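Local coordinates for protein nucleoporin 53 (Pichia guilliermondii, PDB 3P3D) that probably helps build the nuclear pore complex and may bind phospholipids and nucleic acids, here represented by its RNA-recognition-motif domain, at residues 24-27 and 28-32. Numbering follows the deposited sequence.
Sequences IAYF and QEFGT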
loop_
_atom_site.group_PDB
_atom_site.type_symbol
_atom_site.label_atom_id
_atom_site.label_comp_id
_atom_site.label_asym_id
_atom_site.label_seq_id
_atom_site.Cartn_x
_atom_site.Cartn_y
_atom_site.Cartn_z
ATOM N N ILE A 24 3.925 4.621 -1.594
ATOM C CA ILE A 24 4.485 3.593 -0.722
ATOM C C ILE A 24 5.192 4.293 0.417
ATOM O O ILE A 24 4.981 3.969 1.568
ATOM C CB ILE A 24 5.435 2.637 -1.502
ATOM C CG1 ILE A 24 4.624 1.793 -2.497
ATOM C CG2 ILE A 24 6.187 1.672 -0.548
ATOM C CD1 ILE A 24 5.474 1.158 -3.625
ATOM N N ALA A 25 6.000 5.292 0.089
ATOM C CA ALA A 25 6.733 6.042 1.094
ATOM C C ALA A 25 5.800 6.648 2.129
ATOM O O ALA A 25 6.050 6.586 3.339
ATOM C CB ALA A 25 7.551 7.127 0.433
ATOM N N TYR A 26 4.718 7.246 1.655
ATOM C CA TYR A 26 3.755 7.827 2.564
ATOM C C TYR A 26 3.219 6.740 3.499
ATOM O O TYR A 26 3.129 6.954 4.707
ATOM C CB TYR A 26 2.640 8.513 1.772
ATOM C CG TYR A 26 1.477 8.993 2.601
ATOM C CD1 TYR A 26 1.566 10.160 3.365
ATOM C CD2 TYR A 26 0.290 8.292 2.607
ATOM C CE1 TYR A 26 0.481 10.608 4.125
ATOM C CE2 TYR A 26 -0.791 8.722 3.346
ATOM C CZ TYR A 26 -0.699 9.873 4.093
ATOM O OH TYR A 26 -1.799 10.263 4.817
ATOM N N PHE A 27 2.905 5.555 2.962
ATOM C CA PHE A 27 2.290 4.529 3.813
ATOM C C PHE A 27 3.218 3.906 4.873
ATOM O O PHE A 27 2.736 3.249 5.801
ATOM C CB PHE A 27 1.569 3.482 2.981
ATOM C CG PHE A 27 0.206 3.928 2.575
ATOM C CD1 PHE A 27 0.037 4.740 1.463
ATOM C CD2 PHE A 27 -0.890 3.617 3.344
ATOM C CE1 PHE A 27 -1.196 5.219 1.114
ATOM C CE2 PHE A 27 -2.128 4.095 3.006
ATOM C CZ PHE A 27 -2.286 4.895 1.883
ATOM N N GLN A 28 4.525 4.155 4.768
ATOM C CA GLN A 28 5.443 3.779 5.833
ATOM C C GLN A 28 5.193 4.546 7.134
ATOM O O GLN A 28 5.548 4.089 8.212
ATOM C CB GLN A 28 6.897 3.960 5.383
ATOM C CG GLN A 28 7.924 3.649 6.462
ATOM C CD GLN A 28 9.352 3.643 5.914
ATOM O OE1 GLN A 28 9.897 4.691 5.578
ATOM N NE2 GLN A 28 9.955 2.462 5.833
ATOM N N GLU A 29 4.556 5.694 7.037
ATOM C CA GLU A 29 4.200 6.467 8.224
ATOM C C GLU A 29 3.272 5.717 9.185
ATOM O O GLU A 29 3.141 6.117 10.335
ATOM C CB GLU A 29 3.530 7.782 7.807
ATOM C CG GLU A 29 4.488 8.765 7.101
ATOM C CD GLU A 29 3.827 10.089 6.716
ATOM O OE1 GLU A 29 2.786 10.469 7.327
ATOM O OE2 GLU A 29 4.362 10.738 5.785
ATOM N N PHE A 30 2.613 4.655 8.712
ATOM C CA PHE A 30 1.677 3.900 9.545
ATOM C C PHE A 30 2.311 2.706 10.251
ATOM O O PHE A 30 1.756 2.165 11.223
ATOM C CB PHE A 30 0.466 3.492 8.699
ATOM C CG PHE A 30 -0.173 4.665 8.043
ATOM C CD1 PHE A 30 -0.660 5.701 8.825
ATOM C CD2 PHE A 30 -0.205 4.787 6.666
ATOM C CE1 PHE A 30 -1.203 6.829 8.253
ATOM C CE2 PHE A 30 -0.738 5.910 6.079
ATOM C CZ PHE A 30 -1.229 6.945 6.879
ATOM N N GLY A 31 3.481 2.315 9.778
ATOM C CA GLY A 31 4.161 1.154 10.345
ATOM C C GLY A 31 5.288 0.712 9.442
ATOM O O GLY A 31 5.395 1.156 8.305
ATOM N N THR A 32 6.130 -0.155 9.978
ATOM C CA THR A 32 7.162 -0.808 9.202
ATOM C C THR A 32 6.536 -1.650 8.118
ATOM O O THR A 32 5.627 -2.418 8.385
ATOM C CB THR A 32 8.005 -1.700 10.114
ATOM O OG1 THR A 32 8.751 -0.846 10.991
ATOM C CG2 THR A 32 8.996 -2.606 9.281
#
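Phe-30 turns one edge of its ring toward two aromatic faces, those of Tyr-26 and Phe-27. Both pairs are offset edge-to-face stacks. The Tyr-26 and Phe-30 planes are nearly perpendicular, at 86°, and CE2 of Tyr-26 lies 3.9 Å from CE2 of Phe-30. The Phe-27 pair is more tilted, at 60°, with CD2 of Phe-27 3.6 Å from CE2 of Phe-30. Phe-30 carries CG beside its backbone N (chi1 -55°), which turns the ring back toward Tyr-26 and Phe-27.

The Tyr-26 ring also meets the extended chain of Glu-29. There OE2 of Glu-29 makes a van der Waals contact with CD1 of Tyr-26 at 3.7 Å, oblique to the ring. The Tyr-26 hydroxyl is hydrogen-bonded to Glu-81.

Backbone bonds follow the same turn. The N of Gln-28 reaches O of Ala-25 at 3.2 Å and has a weak bond, of i to i+4 spacing, to O of Ile-24. Glu-29 N bonds to Tyr-26 O at 3.0 Å, and Phe-30 N to Phe-27 O. The bonds to Ala-25, Tyr-26 and Phe-27 have the i to i+3 spacing of 3-10 geometry. The Phe-27 carbonyl also accepts from Tyr-69.

Phe-27 packs on strands 9-13 and 89-95 and, with Phe-30, on Ala-78 of helix 72-79. A leucine in place of Tyr-26 would probably leave the Phe-30 edge without its perpendicular ring and Glu-81 without its hydroxyl partner. Buried Phe-27 and the Phe-30 edge thus join the C-terminal part of helix 20-27 and the following turn to the RRM sheet and helix 72-79, while Glu-81 satisfies the cluster's polar tip, Tyr-26 OH.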